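Local coordinates for uncharacterized conserved protein of COG5135 (Nostoc punctiforme, PDB 2I51), which binds flavin mononucleotide at the interface of its homodimer and is related to pyridoxamine 5'-phosphate oxidase, its own reaction being unknown, at residues L21-Y26 and Y80-R85; E86-A91 and V165-L170; V44-L49 and R56-T61. All blocks are in the same frame, centred on the assembly; numbering follows the deposited sequence.

Contact 1 of 3, residues L21-Y26 and Y80-R85. With FMN (flavin mononucleotide), chain P; FMN (flavin mononucleotide), chain C; EDO (1,2-ethanediol), chain D.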
# COMPACT_ATOMS: atom_id res chain seq x y z
N LEU A 21 14.61 12.52 -0.45
CA LEU A 21 13.28 12.37 0.17
C LEU A 21 13.32 11.32 1.25
O LEU A 21 13.47 10.11 0.95
CB LEU A 21 12.26 12.00 -0.87
CG LEU A 21 12.18 12.84 -2.14
CD1 LEU A 21 11.17 12.20 -3.10
CD2 LEU A 21 11.82 14.30 -1.84
N VAL A 22 13.18 11.73 2.51
CA VAL A 22 13.22 10.76 3.61
C VAL A 22 12.20 9.63 3.40
O VAL A 22 12.43 8.44 3.69
CB VAL A 22 12.95 11.43 4.99
CG1 VAL A 22 12.82 10.36 6.12
CG2 VAL A 22 14.06 12.43 5.30
N TYR A 23 11.04 10.04 2.88
CA TYR A 23 9.93 9.16 2.70
C TYR A 23 9.99 8.19 1.51
O TYR A 23 9.10 7.37 1.27
CB TYR A 23 8.63 9.97 2.64
CG TYR A 23 8.64 11.18 1.73
CD1 TYR A 23 8.28 11.05 0.41
CD2 TYR A 23 8.95 12.44 2.21
CE1 TYR A 23 8.25 12.13 -0.40
CE2 TYR A 23 8.85 13.55 1.42
CZ TYR A 23 8.52 13.40 0.11
OH TYR A 23 8.45 14.54 -0.70
N ALA A 24 11.05 8.28 0.73
CA ALA A 24 11.26 7.31 -0.34
C ALA A 24 11.64 5.95 0.25
O ALA A 24 11.64 4.98 -0.48
CB ALA A 24 12.33 7.78 -1.28
N ARG A 25 11.95 5.89 1.55
CA ARG A 25 12.19 4.62 2.23
C ARG A 25 10.92 4.10 2.91
O ARG A 25 10.97 3.09 3.62
CB ARG A 25 13.35 4.70 3.16
CG ARG A 25 14.67 4.90 2.31
CD ARG A 25 15.85 5.18 3.15
NE ARG A 25 16.15 4.02 3.95
CZ ARG A 25 17.06 3.08 3.66
NH1 ARG A 25 17.81 3.15 2.57
NH2 ARG A 25 17.21 2.05 4.50
N TYR A 26 9.77 4.69 2.62
CA TYR A 26 8.51 4.22 3.17
C TYR A 26 7.79 3.43 2.09
O TYR A 26 7.74 3.83 0.91
CB TYR A 26 7.62 5.37 3.60
CG TYR A 26 8.18 6.30 4.62
CD1 TYR A 26 9.27 5.98 5.39
CD2 TYR A 26 7.59 7.54 4.79
CE1 TYR A 26 9.78 6.92 6.31
CE2 TYR A 26 8.07 8.44 5.69
CZ TYR A 26 9.15 8.13 6.44
OH TYR A 26 9.65 9.07 7.36
N TYR A 80 6.66 2.99 -4.04
CA TYR A 80 6.67 4.04 -5.02
C TYR A 80 7.74 5.06 -4.70
O TYR A 80 7.88 5.54 -3.54
CB TYR A 80 5.27 4.74 -5.14
CG TYR A 80 5.26 5.82 -6.16
CD1 TYR A 80 5.42 5.50 -7.50
CD2 TYR A 80 5.19 7.17 -5.82
CE1 TYR A 80 5.51 6.47 -8.48
CE2 TYR A 80 5.26 8.16 -6.81
CZ TYR A 80 5.40 7.81 -8.15
OH TYR A 80 5.50 8.75 -9.12
N PHE A 81 8.53 5.41 -5.72
CA PHE A 81 9.66 6.33 -5.62
C PHE A 81 9.29 7.61 -6.33
O PHE A 81 9.24 7.67 -7.54
CB PHE A 81 10.88 5.69 -6.27
CG PHE A 81 11.51 4.62 -5.43
CD1 PHE A 81 12.44 4.92 -4.49
CD2 PHE A 81 11.11 3.30 -5.57
CE1 PHE A 81 13.05 3.90 -3.70
CE2 PHE A 81 11.66 2.29 -4.80
CZ PHE A 81 12.65 2.57 -3.89
N PRO A 82 8.99 8.68 -5.56
CA PRO A 82 8.39 9.84 -6.18
C PRO A 82 9.25 10.69 -7.07
O PRO A 82 8.72 11.31 -8.00
CB PRO A 82 7.86 10.65 -4.98
CG PRO A 82 7.80 9.78 -3.90
CD PRO A 82 8.95 8.75 -4.09
N ASN A 83 10.56 10.70 -6.87
CA ASN A 83 11.43 11.55 -7.68
C ASN A 83 11.68 10.94 -9.06
O ASN A 83 11.91 11.62 -10.03
CB ASN A 83 12.80 11.70 -7.03
CG ASN A 83 12.97 12.95 -6.28
OD1 ASN A 83 12.08 13.79 -6.21
ND2 ASN A 83 14.17 13.10 -5.69
N THR A 84 11.69 9.62 -9.13
CA THR A 84 11.92 8.93 -10.37
C THR A 84 10.68 8.30 -10.99
O THR A 84 10.76 7.77 -12.09
CB THR A 84 12.98 7.84 -10.17
OG1 THR A 84 12.60 7.02 -9.07
CG2 THR A 84 14.37 8.49 -9.86
N ARG A 85 9.53 8.42 -10.31
CA ARG A 85 8.24 7.95 -10.87
C ARG A 85 8.31 6.46 -11.26
O ARG A 85 7.95 6.05 -12.36
CB ARG A 85 7.79 8.83 -12.04
CG ARG A 85 7.64 10.29 -11.66
CD ARG A 85 7.09 11.13 -12.86
NE ARG A 85 5.75 10.72 -13.25
CZ ARG A 85 5.32 10.46 -14.49
NH1 ARG A 85 6.08 10.58 -15.59
NH2 ARG A 85 4.06 10.08 -14.63
N1 FMN P . -3.17 1.62 -12.53
C2 FMN P . -4.54 1.80 -12.65
O2 FMN P . -5.27 0.87 -13.01
N3 FMN P . -5.10 3.00 -12.31
C4 FMN P . -4.39 4.11 -11.91
O4 FMN P . -4.95 5.13 -11.50
C4A FMN P . -3.02 3.94 -11.80
N5 FMN P . -2.24 5.03 -11.40
C5A FMN P . -0.89 4.78 -11.12
C6 FMN P . -0.11 5.80 -10.60
C7 FMN P . 1.25 5.62 -10.32
C7M FMN P . 2.04 6.71 -9.62
C8 FMN P . 1.83 4.39 -10.58
C8M FMN P . 3.24 4.07 -10.07
C9 FMN P . 1.07 3.38 -11.13
C9A FMN P . -0.30 3.55 -11.42
N10 FMN P . -1.07 2.53 -12.00
C10 FMN P . -2.45 2.69 -12.11
C1' FMN P . -0.49 1.22 -12.44
C2' FMN P . -0.70 0.21 -11.34
O2' FMN P . 0.15 0.48 -10.18
C3' FMN P . -0.48 -1.23 -11.85
O3' FMN P . 0.82 -1.34 -12.45
C4' FMN P . -1.52 -1.54 -12.90
O4' FMN P . -2.83 -1.05 -12.59
C5' FMN P . -1.61 -3.05 -13.00
O5' FMN P . -2.04 -3.60 -11.78
P FMN P . -2.70 -5.03 -11.64
O1P FMN P . -4.10 -4.96 -12.19
O2P FMN P . -1.80 -5.90 -12.53
O3P FMN P . -2.65 -5.41 -10.21
N1 FMN C . 4.51 0.23 11.70
C2 FMN C . 5.37 -0.78 11.92
O2 FMN C . 5.03 -1.82 12.49
N3 FMN C . 6.67 -0.67 11.46
C4 FMN C . 7.13 0.43 10.80
O4 FMN C . 8.30 0.46 10.25
C4A FMN C . 6.25 1.47 10.57
N5 FMN C . 6.67 2.63 9.93
C5A FMN C . 5.67 3.57 9.54
C6 FMN C . 6.05 4.67 8.80
C7 FMN C . 5.13 5.65 8.40
C7M FMN C . 5.52 6.69 7.39
C8 FMN C . 3.81 5.49 8.84
C8M FMN C . 2.72 6.38 8.23
C9 FMN C . 3.43 4.39 9.61
C9A FMN C . 4.37 3.45 10.00
N10 FMN C . 4.03 2.36 10.77
C10 FMN C . 4.92 1.36 11.01
C1' FMN C . 2.65 2.26 11.42
C2' FMN C . 1.80 1.33 10.54
O2' FMN C . 1.49 1.96 9.28
C3' FMN C . 0.51 0.84 11.24
O3' FMN C . -0.18 1.98 11.70
C4' FMN C . 0.93 -0.04 12.44
O4' FMN C . 2.03 -0.92 12.17
C5' FMN C . -0.27 -0.91 12.80
O5' FMN C . -0.60 -1.71 11.68
P FMN C . -1.37 -3.07 11.88
O1P FMN C . -0.51 -4.09 12.53
O2P FMN C . -2.60 -2.73 12.78
O3P FMN C . -1.91 -3.48 10.55
C1 EDO D . 14.96 12.97 -10.37
O1 EDO D . 14.83 12.02 -11.43
C2 EDO D . 16.24 12.73 -9.60
O2 EDO D . 17.10 11.92 -10.39
O HOH W 1 7.74 6.22 -0.96
O HOH W 2 5.73 3.50 -1.36
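A small apolar contact, bridged by water on one flank, joins the turn before strand 26-32 to the end of strand 74-81, at the dimer interface of this flavin-binding antiparallel beta fold of the pyridoxamine 5'-phosphate oxidase family. Residues 22-24 form a short 3-10 segment, opened by the bond from Ala24 N to Leu21 O (3.0 Å). Leu21 carries the part of the contact nearest Asn83: with CG anti to its carbonyl carbon, it lays CD1 against CB of Pro82 and, crossing Asn83 obliquely, 3.6 Å from OD1 of that amide. The Tyr23 ring comes to the same proline edge-on, its CE1 4.2 Å from CG of Pro82, while CB of Leu21 sits over the centre of one ring face. The hydroxyl of Tyr23 bonds to its counterpart, Tyr23 of the second subunit, so the turn takes part directly in dimerisation. At Phe81, CB of Ala24 meets CD1 of that ring, and the carbonyl of Ala24 is held by the indole N-H of Trp79. Where the two backbones diverge, one water lies within hydrogen-bonding distance of Tyr23 O and Tyr80 O, and another accepts from Tyr80 N and lies close to Tyr26 O. The two tyrosines at the segment ends serve different flavins. Tyr80 brings CD1 and CE1 to the dimethylbenzene methyls of one FMN, whereas the Tyr26 ring has Tyr23 CA over one face and, over the opposite face, methyl C7M of the other FMN, 3.4 Å from Tyr26 CD2.

Contact 2 of 3, residues E86-A91 and V165-L170. With FMN (flavin mononucleotide), chain P.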
# COMPACT_ATOMS: atom_id res chain seq x y z
N GLU A 86 8.79 5.64 -10.31
CA GLU A 86 8.87 4.19 -10.51
C GLU A 86 8.27 3.43 -9.35
O GLU A 86 8.28 3.94 -8.22
CB GLU A 86 10.30 3.76 -10.79
CG GLU A 86 11.22 3.94 -9.68
CD GLU A 86 12.69 3.75 -10.12
OE1 GLU A 86 13.03 2.69 -10.68
OE2 GLU A 86 13.50 4.66 -9.83
N GLN A 87 7.74 2.25 -9.62
CA GLN A 87 7.10 1.45 -8.63
C GLN A 87 7.70 0.05 -8.66
O GLN A 87 7.95 -0.48 -9.74
CB GLN A 87 5.61 1.35 -8.95
CG GLN A 87 4.79 0.36 -8.12
CD GLN A 87 3.34 0.38 -8.51
OE1 GLN A 87 2.53 0.99 -7.81
NE2 GLN A 87 3.01 -0.27 -9.60
N PHE A 88 7.95 -0.51 -7.47
CA PHE A 88 8.29 -1.91 -7.32
C PHE A 88 7.19 -2.60 -6.51
O PHE A 88 6.84 -2.16 -5.40
CB PHE A 88 9.62 -2.12 -6.62
CG PHE A 88 10.79 -1.57 -7.32
CD1 PHE A 88 11.07 -0.22 -7.32
CD2 PHE A 88 11.65 -2.44 -8.02
CE1 PHE A 88 12.21 0.29 -7.98
CE2 PHE A 88 12.79 -1.93 -8.66
CZ PHE A 88 13.07 -0.56 -8.61
N ARG A 89 6.67 -3.67 -7.05
CA ARG A 89 5.76 -4.55 -6.32
C ARG A 89 6.54 -5.82 -6.06
O ARG A 89 7.17 -6.33 -6.99
CB ARG A 89 4.49 -4.84 -7.12
CG ARG A 89 3.65 -3.62 -7.30
CD ARG A 89 2.55 -3.84 -8.34
NE ARG A 89 1.64 -4.91 -7.91
CZ ARG A 89 0.59 -5.35 -8.60
NH1 ARG A 89 0.42 -4.89 -9.79
NH2 ARG A 89 -0.22 -6.30 -8.10
N MSE A 90 6.59 -6.29 -4.84
CA MSE A 90 7.39 -7.45 -4.50
C MSE A 90 6.58 -8.37 -3.62
O MSE A 90 6.10 -7.97 -2.56
CB MSE A 90 8.68 -7.08 -3.80
CG MSE A 90 9.58 -6.17 -4.58
SE MSE A 90 11.24 -6.10 -3.61
CE MSE A 90 12.10 -4.63 -4.54
N ALA A 91 6.45 -9.61 -4.06
CA ALA A 91 5.62 -10.58 -3.37
C ALA A 91 6.47 -11.73 -2.91
O ALA A 91 7.35 -12.17 -3.64
CB ALA A 91 4.58 -11.10 -4.28
N VAL A 165 8.85 -9.93 -8.56
CA VAL A 165 9.02 -8.49 -8.52
C VAL A 165 8.51 -7.91 -9.84
O VAL A 165 8.88 -8.40 -10.91
CB VAL A 165 10.48 -8.11 -8.28
CG1 VAL A 165 10.69 -6.58 -8.37
CG2 VAL A 165 10.94 -8.66 -6.93
N ASP A 166 7.67 -6.88 -9.78
CA ASP A 166 7.12 -6.15 -10.96
C ASP A 166 7.64 -4.73 -10.82
O ASP A 166 7.32 -4.04 -9.83
CB ASP A 166 5.60 -6.24 -10.84
CG ASP A 166 4.81 -5.62 -11.98
OD1 ASP A 166 5.33 -4.91 -12.81
OD2 ASP A 166 3.56 -5.83 -11.93
N HIS A 167 8.47 -4.29 -11.74
CA HIS A 167 9.05 -2.95 -11.75
C HIS A 167 8.47 -2.13 -12.89
O HIS A 167 8.66 -2.49 -14.05
CB HIS A 167 10.55 -3.06 -11.91
CG HIS A 167 11.27 -1.76 -11.90
ND1 HIS A 167 12.47 -1.58 -12.57
CD2 HIS A 167 10.99 -0.58 -11.29
CE1 HIS A 167 12.89 -0.34 -12.38
NE2 HIS A 167 12.01 0.29 -11.60
N LEU A 168 7.80 -1.04 -12.56
CA LEU A 168 7.15 -0.16 -13.51
C LEU A 168 7.86 1.19 -13.45
O LEU A 168 7.97 1.79 -12.39
CB LEU A 168 5.68 0.01 -13.13
CG LEU A 168 4.87 1.00 -13.97
CD1 LEU A 168 4.73 0.50 -15.41
CD2 LEU A 168 3.50 1.19 -13.34
N GLU A 169 8.35 1.63 -14.61
CA GLU A 169 8.98 2.94 -14.80
C GLU A 169 8.01 3.81 -15.59
O GLU A 169 7.75 3.53 -16.76
CB GLU A 169 10.29 2.78 -15.57
CG GLU A 169 11.36 2.14 -14.75
CD GLU A 169 12.66 1.97 -15.48
OE1 GLU A 169 12.65 1.92 -16.72
OE2 GLU A 169 13.69 1.88 -14.78
N LEU A 170 7.49 4.87 -14.98
CA LEU A 170 6.59 5.74 -15.70
C LEU A 170 7.34 6.64 -16.66
O LEU A 170 6.70 7.18 -17.58
CB LEU A 170 5.75 6.56 -14.75
CG LEU A 170 4.85 5.75 -13.82
CD1 LEU A 170 4.08 6.71 -12.88
CD2 LEU A 170 3.89 4.85 -14.58
N1 FMN P . -3.17 1.62 -12.53
C2 FMN P . -4.54 1.80 -12.65
O2 FMN P . -5.27 0.87 -13.01
N3 FMN P . -5.10 3.00 -12.31
C4 FMN P . -4.39 4.11 -11.91
O4 FMN P . -4.95 5.13 -11.50
C4A FMN P . -3.02 3.94 -11.80
N5 FMN P . -2.24 5.03 -11.40
C5A FMN P . -0.89 4.78 -11.12
C6 FMN P . -0.11 5.80 -10.60
C7 FMN P . 1.25 5.62 -10.32
C7M FMN P . 2.04 6.71 -9.62
C8 FMN P . 1.83 4.39 -10.58
C8M FMN P . 3.24 4.07 -10.07
C9 FMN P . 1.07 3.38 -11.13
C9A FMN P . -0.30 3.55 -11.42
N10 FMN P . -1.07 2.53 -12.00
C10 FMN P . -2.45 2.69 -12.11
C1' FMN P . -0.49 1.22 -12.44
C2' FMN P . -0.70 0.21 -11.34
O2' FMN P . 0.15 0.48 -10.18
C3' FMN P . -0.48 -1.23 -11.85
O3' FMN P . 0.82 -1.34 -12.45
C4' FMN P . -1.52 -1.54 -12.90
O4' FMN P . -2.83 -1.05 -12.59
C5' FMN P . -1.61 -3.05 -13.00
O5' FMN P . -2.04 -3.60 -11.78
P FMN P . -2.70 -5.03 -11.64
O1P FMN P . -4.10 -4.96 -12.19
O2P FMN P . -1.80 -5.90 -12.53
O3P FMN P . -2.65 -5.41 -10.21
O HOH W 3 14.05 4.01 -13.24
O HOH W 4 5.09 -2.24 -10.42
O HOH W 5 2.28 -3.31 -11.48
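Glu86 holds CG in the crowded position between its backbone N and carbonyl carbon (chi1 66°), and His167 sets its ring anti to the backbone N (chi1 -179°), which brings carboxylate and imidazole together nearly coplanar. His167 NE2 donates to the anti lone pair of Glu86 OE1 at 2.8 Å, almost in the ring plane. The other oxygen, OE2, is taken by Thr84 and Arg17, an arrangement that probably favours a charged carboxylate. One face of the same imidazole lies against Phe88 in an offset stack, centroids 4.0 Å apart. These side chains share a face of the sheet with Met90 (selenomethionine), whose CG touches CG2 of Val165. The strands are antiparallel neighbours in the family's flavin-binding beta sheet; Gln87 with Leu168 and Arg89 with Asp166 are hydrogen-bonded pairs, their side chains turned to the FMN. Extended Gln87 donates from NE2 to O2' of the ribityl chain (3.0 Å), its OE1 held by Thr42 of the second subunit. Arg89, bent at chi3, reaches phosphate oxygen O3P with NH1 (3.1 Å) and more weakly with NH2, which Glu76 also binds. Asp166 OD2, paired with Arg177, accepts from a water that also accepts from Arg89 NH1 and lies 2.6 Å from FMN O3'.

Contact 3 of 3, residues V44-L49 and R56-T61. With FMN (flavin mononucleotide), chain C; EDO (1,2-ethanediol), chain N.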
# COMPACT_ATOMS: atom_id res chain seq x y z
N VAL A 44 8.65 1.42 7.34
CA VAL A 44 9.97 1.90 6.91
C VAL A 44 10.86 0.77 6.46
O VAL A 44 11.04 -0.21 7.21
CB VAL A 44 10.67 2.60 8.10
CG1 VAL A 44 12.09 3.11 7.70
CG2 VAL A 44 9.80 3.77 8.64
N PHE A 45 11.40 0.84 5.25
CA PHE A 45 12.40 -0.09 4.79
C PHE A 45 13.70 0.16 5.57
O PHE A 45 14.20 1.26 5.62
CB PHE A 45 12.66 0.20 3.31
CG PHE A 45 13.84 -0.51 2.73
CD1 PHE A 45 13.83 -1.89 2.56
CD2 PHE A 45 14.95 0.20 2.33
CE1 PHE A 45 14.93 -2.52 2.00
CE2 PHE A 45 16.03 -0.42 1.76
CZ PHE A 45 16.00 -1.77 1.58
N ARG A 46 14.23 -0.93 6.11
CA ARG A 46 15.43 -0.88 6.95
C ARG A 46 16.60 -1.64 6.35
O ARG A 46 17.40 -2.25 7.08
CB ARG A 46 15.09 -1.39 8.34
CG ARG A 46 13.86 -0.70 8.92
CD ARG A 46 13.90 -0.48 10.37
NE ARG A 46 12.90 0.48 10.86
CZ ARG A 46 13.21 1.66 11.43
NH1 ARG A 46 14.46 2.06 11.51
NH2 ARG A 46 12.27 2.47 11.87
N GLY A 47 16.72 -1.64 5.02
CA GLY A 47 17.82 -2.28 4.34
C GLY A 47 17.61 -3.75 4.05
O GLY A 47 16.65 -4.35 4.49
N PHE A 48 18.50 -4.32 3.27
CA PHE A 48 18.57 -5.76 3.08
C PHE A 48 19.38 -6.43 4.19
O PHE A 48 20.35 -5.88 4.68
CB PHE A 48 19.21 -6.04 1.74
CG PHE A 48 18.31 -5.63 0.56
CD1 PHE A 48 17.34 -6.48 0.07
CD2 PHE A 48 18.43 -4.36 0.02
CE1 PHE A 48 16.50 -6.08 -0.99
CE2 PHE A 48 17.58 -3.95 -1.01
CZ PHE A 48 16.62 -4.80 -1.48
N LEU A 49 18.99 -7.66 4.48
CA LEU A 49 19.71 -8.48 5.43
C LEU A 49 20.98 -8.90 4.73
O LEU A 49 20.96 -9.35 3.60
CB LEU A 49 18.88 -9.69 5.81
CG LEU A 49 19.52 -10.68 6.74
CD1 LEU A 49 19.85 -10.00 8.10
CD2 LEU A 49 18.57 -11.85 6.87
N ARG A 56 14.41 -5.97 5.30
CA ARG A 56 14.20 -5.85 6.75
C ARG A 56 13.22 -4.76 7.10
O ARG A 56 13.29 -3.63 6.59
CB ARG A 56 15.53 -5.51 7.47
CG ARG A 56 16.61 -6.45 7.27
CD ARG A 56 17.75 -6.18 8.27
NE ARG A 56 18.28 -4.83 8.15
CZ ARG A 56 19.17 -4.29 8.98
NH1 ARG A 56 19.72 -4.99 9.99
NH2 ARG A 56 19.52 -3.02 8.80
N PHE A 57 12.33 -5.10 8.05
CA PHE A 57 11.43 -4.16 8.68
C PHE A 57 11.37 -4.53 10.17
O PHE A 57 11.79 -5.64 10.55
CB PHE A 57 10.03 -4.31 8.10
CG PHE A 57 10.00 -4.26 6.61
CD1 PHE A 57 9.92 -3.05 5.98
CD2 PHE A 57 10.07 -5.40 5.87
CE1 PHE A 57 9.94 -2.99 4.60
CE2 PHE A 57 10.04 -5.37 4.49
CZ PHE A 57 9.98 -4.12 3.86
N ILE A 58 10.79 -3.64 10.97
CA ILE A 58 10.49 -3.93 12.36
C ILE A 58 9.01 -3.74 12.60
O ILE A 58 8.35 -2.95 11.89
CB ILE A 58 11.33 -3.05 13.32
CG1 ILE A 58 10.89 -1.59 13.32
CG2 ILE A 58 12.80 -3.26 13.04
CD1 ILE A 58 11.69 -0.64 14.26
N THR A 59 8.50 -4.44 13.59
CA THR A 59 7.11 -4.29 14.00
C THR A 59 6.94 -4.78 15.41
O THR A 59 7.82 -5.45 15.96
CB THR A 59 6.13 -4.95 13.01
OG1 THR A 59 4.83 -4.35 13.14
CG2 THR A 59 6.08 -6.46 13.21
N ASP A 60 5.83 -4.42 16.02
CA ASP A 60 5.50 -4.80 17.38
C ASP A 60 4.68 -6.09 17.39
O ASP A 60 3.74 -6.24 16.60
CB ASP A 60 4.70 -3.64 18.01
CG ASP A 60 4.60 -3.70 19.50
OD1 ASP A 60 4.19 -4.72 20.07
OD2 ASP A 60 4.96 -2.67 20.11
N THR A 61 5.01 -7.04 18.28
CA THR A 61 4.25 -8.30 18.39
C THR A 61 2.79 -8.05 18.74
O THR A 61 1.94 -8.92 18.51
CB THR A 61 4.79 -9.28 19.47
OG1 THR A 61 4.73 -8.62 20.74
CG2 THR A 61 6.22 -9.69 19.21
N1 FMN C . 4.51 0.23 11.70
C2 FMN C . 5.37 -0.78 11.92
O2 FMN C . 5.03 -1.82 12.49
N3 FMN C . 6.67 -0.67 11.46
C4 FMN C . 7.13 0.43 10.80
O4 FMN C . 8.30 0.46 10.25
C4A FMN C . 6.25 1.47 10.57
N5 FMN C . 6.67 2.63 9.93
C5A FMN C . 5.67 3.57 9.54
C6 FMN C . 6.05 4.67 8.80
C7 FMN C . 5.13 5.65 8.40
C7M FMN C . 5.52 6.69 7.39
C8 FMN C . 3.81 5.49 8.84
C8M FMN C . 2.72 6.38 8.23
C9 FMN C . 3.43 4.39 9.61
C9A FMN C . 4.37 3.45 10.00
N10 FMN C . 4.03 2.36 10.77
C10 FMN C . 4.92 1.36 11.01
C1' FMN C . 2.65 2.26 11.42
C2' FMN C . 1.80 1.33 10.54
O2' FMN C . 1.49 1.96 9.28
C3' FMN C . 0.51 0.84 11.24
O3' FMN C . -0.18 1.98 11.70
C4' FMN C . 0.93 -0.04 12.44
O4' FMN C . 2.03 -0.92 12.17
C5' FMN C . -0.27 -0.91 12.80
O5' FMN C . -0.60 -1.71 11.68
P FMN C . -1.37 -3.07 11.88
O1P FMN C . -0.51 -4.09 12.53
O2P FMN C . -2.60 -2.73 12.78
O3P FMN C . -1.91 -3.48 10.55
C1 EDO N . -0.70 -10.12 17.02
O1 EDO N . -1.70 -9.71 16.09
C2 EDO N . -0.97 -9.42 18.33
O2 EDO N . -0.51 -10.23 19.40
O HOH W 6 10.47 -0.98 9.71
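A single backbone carbonyl, Arg46 O, is gripped side-on by two nitrogens of the Arg56 guanidinium, NE at 2.9 Å and NH2 at 2.8 Å. The carbonyl oxygen lies near the guanidinium plane, with NH2 almost on the C=O axis and NE above the carbonyl plane. This ties the loop after strand 38-44 to strand 55-60 of the antiparallel flavin-binding sheet. Two backbone bonds flank the grip, Arg46 N to Arg56 O and Arg56 N to Gly47 O, the latter nearly along the C=O axis. Arg56, bent at chi3 (-58°), also forms a salt bridge through NH1 with Glu116; an alanine here would lose both the side-on grip and that bridge and would probably loosen the loop. Gly47 has a positive phi (87°), and at its backbone angles a CB would jam against the preceding carbonyl. Arg46 lays its own guanidinium face over CD1 of Ile58, while the Phe57 ring edge approaches Val44 O. The pyrimidine ring of FMN is read by both segments: Val44 N donates to O4, N3 donates to Ile58 O, and Thr59 OG1 donates to O2 at 2.6 Å. One water donates to Val44 O and to FMN O4 and accepts from Ile58 N and from Arg46 NE, 3.1 Å away.

Along the chain, contact 3 is nested within the loop closed by contact 1, and contact 2 follows both. All three reach one antiparallel sheet. Contacts 1 and 2 have centres about 13 Å apart and meet at the turn between the neighbouring antiparallel strands 74-81 and 86-97, with Phe81 packed on Phe88. Contact 1 lies about 17 Å from contact 3, centre to centre, yet touches it through a probable hydrogen bond from Phe45 N to Arg25 O; contacts 2 and 3, with centres about 19 Å apart, do not touch. Contact 2 lines one FMN and contact 3 the other, while contact 1 reaches both. Each flavin thus sits between subunits, held by the contact 3 region of one chain and the contact 2 region of its partner.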